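HIT family hydrolase (Legionella pneumophila subsp. pneumophila, PDB 6D6J) binds zinc and is probably a hydrolase of the histidine triad (HIT) family. Local coordinates at residues B[29-35]-B[47-51]. Residues are numbered along the deposited sequence; the frame is centred on the assembly and turned at random.
Sequences DKNILAF and LIIPK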
# COMPACT_ATOMS: atom_id res chain seq x y z
N ASP B 29 -1.09 6.92 -18.19
CA ASP B 29 -2.41 6.96 -18.82
C ASP B 29 -3.03 8.32 -18.52
O ASP B 29 -2.32 9.24 -18.10
CB ASP B 29 -3.27 5.73 -18.47
CG ASP B 29 -3.79 5.71 -17.03
OD1 ASP B 29 -3.71 6.73 -16.30
OD2 ASP B 29 -4.30 4.65 -16.61
N LYS B 30 -4.34 8.47 -18.74
CA LYS B 30 -4.95 9.79 -18.56
C LYS B 30 -4.93 10.27 -17.11
O LYS B 30 -5.03 11.47 -16.87
CB LYS B 30 -6.40 9.77 -19.03
CG LYS B 30 -6.61 9.28 -20.45
CD LYS B 30 -6.12 10.27 -21.46
CE LYS B 30 -6.65 9.91 -22.84
NZ LYS B 30 -6.58 11.06 -23.77
N ASN B 31 -4.79 9.36 -16.14
CA ASN B 31 -4.94 9.71 -14.73
C ASN B 31 -3.73 9.42 -13.87
O ASN B 31 -3.64 9.96 -12.76
CB ASN B 31 -6.12 8.94 -14.14
CG ASN B 31 -7.37 9.22 -14.89
OD1 ASN B 31 -7.82 10.35 -14.92
ND2 ASN B 31 -7.92 8.20 -15.53
N ILE B 32 -2.83 8.55 -14.30
CA ILE B 32 -1.81 7.95 -13.46
C ILE B 32 -0.48 8.01 -14.20
O ILE B 32 -0.43 7.86 -15.43
CB ILE B 32 -2.20 6.49 -13.11
CG1 ILE B 32 -3.40 6.49 -12.16
CG2 ILE B 32 -1.01 5.69 -12.55
CD1 ILE B 32 -4.09 5.17 -11.98
N LEU B 33 0.60 8.24 -13.46
CA LEU B 33 1.95 8.22 -14.00
C LEU B 33 2.82 7.36 -13.09
O LEU B 33 2.66 7.37 -11.87
CB LEU B 33 2.52 9.65 -14.00
CG LEU B 33 3.86 9.89 -14.68
CD1 LEU B 33 3.70 9.79 -16.20
CD2 LEU B 33 4.43 11.23 -14.29
N ALA B 34 3.75 6.61 -13.68
CA ALA B 34 4.71 5.84 -12.90
C ALA B 34 6.11 6.12 -13.39
O ALA B 34 6.34 6.23 -14.60
CB ALA B 34 4.44 4.34 -12.94
N PHE B 35 7.05 6.24 -12.46
CA PHE B 35 8.41 6.61 -12.81
C PHE B 35 9.37 6.06 -11.76
O PHE B 35 8.96 5.66 -10.66
CB PHE B 35 8.56 8.15 -12.97
CG PHE B 35 8.09 8.93 -11.78
CD1 PHE B 35 6.75 9.29 -11.64
CD2 PHE B 35 8.99 9.35 -10.80
CE1 PHE B 35 6.32 10.02 -10.54
CE2 PHE B 35 8.55 10.07 -9.70
CZ PHE B 35 7.23 10.41 -9.58
N LEU B 47 7.65 4.45 -8.50
CA LEU B 47 6.64 5.26 -7.84
C LEU B 47 5.44 5.37 -8.77
O LEU B 47 5.60 5.65 -9.96
CB LEU B 47 7.18 6.68 -7.59
CG LEU B 47 8.43 6.71 -6.71
CD1 LEU B 47 9.05 8.09 -6.65
CD2 LEU B 47 8.11 6.20 -5.32
N ILE B 48 4.24 5.15 -8.23
CA ILE B 48 3.00 5.27 -9.00
C ILE B 48 2.20 6.40 -8.36
O ILE B 48 1.91 6.35 -7.15
CB ILE B 48 2.19 3.96 -9.05
CG1 ILE B 48 3.03 2.76 -9.56
CG2 ILE B 48 0.97 4.13 -9.97
CD1 ILE B 48 3.90 2.05 -8.54
N ILE B 49 1.87 7.42 -9.15
CA ILE B 49 1.23 8.63 -8.62
C ILE B 49 -0.03 8.96 -9.39
O ILE B 49 -0.14 8.66 -10.60
CB ILE B 49 2.18 9.85 -8.62
CG1 ILE B 49 2.47 10.38 -10.04
CG2 ILE B 49 3.45 9.54 -7.86
CD1 ILE B 49 3.10 11.76 -10.04
N PRO B 50 -1.00 9.62 -8.76
CA PRO B 50 -2.03 10.30 -9.54
C PRO B 50 -1.45 11.54 -10.20
O PRO B 50 -0.55 12.20 -9.66
CB PRO B 50 -3.06 10.70 -8.47
CG PRO B 50 -2.23 10.96 -7.24
CD PRO B 50 -1.04 10.00 -7.33
N LYS B 51 -1.98 11.89 -11.38
CA LYS B 51 -1.65 13.19 -11.95
C LYS B 51 -2.31 14.33 -11.16
O LYS B 51 -1.73 15.41 -11.02
CB LYS B 51 -2.02 13.21 -13.44
CG LYS B 51 -1.14 12.30 -14.29
CD LYS B 51 -1.60 12.30 -15.75
CE LYS B 51 -0.58 11.65 -16.64
NZ LYS B 51 -1.03 11.71 -18.06
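Leu33 and Ile49 exchange two backbone hydrogen bonds, as do Phe35 and Leu47, and these four bonds set strands 32-35 and 47-50 side by side in antiparallel register. Ala34 and Ile48 form the non-hydrogen-bonded pair between them, and Ile32 and Pro50 another beyond Leu33 and Ile49; Ala34 CA lies 3.1 Å from Leu47 O in a CA-H...O contact. One more backbone bond, from Lys51 N to Asn31 O (2.9 Å), carries the pairing past the strand ends; it is nearly straight at the hydrogen, yet the donor sits above the carbonyl plane.

The apolar side chains divide between the two faces. On the face of Leu33, Phe35, Leu47 and Ile49, the Phe35 ring swings over to the partner strand, its CG set between backbone N and carbonyl carbon (chi1 55°). Ile49 CD1 abuts the ring edge at CE1 (3.7 Å), while Leu47 CB lies over one ring face, displaced toward the rim, and Leu47 CD1 reaches Phe35 CE2. Phe13 of helix 12-17 adds an edge-to-face partner. On the other face, the CG2 branches of Ile32 and Ile48 touch at 3.6 Å as the two side chains cross at a slant, and Ile48 CG1 rests on Ala34 CB; helix 62-81 packs here against Ala34, Ile48 and Pro50.

Polar groups hold the turn that leads from strand 25-28 into strand 32-36. Asp29 OD1 accepts from Asn31 N and Ile32 N, both at 2.8 Å; the bond from Asn31 N makes an Asx turn, and the one from Ile32 N extends it to an Asx motif. Lys51, extended beyond CG, runs alongside this loop to place NZ 2.8 Å from Asp29 O, and also forms a salt bridge with Glu28.

The result is a beta hairpin within the antiparallel HIT-fold sheet, whose Ile49 and Pro50 pack beside His107, the predicted nucleotidylated histidine, and the zinc ligand His105.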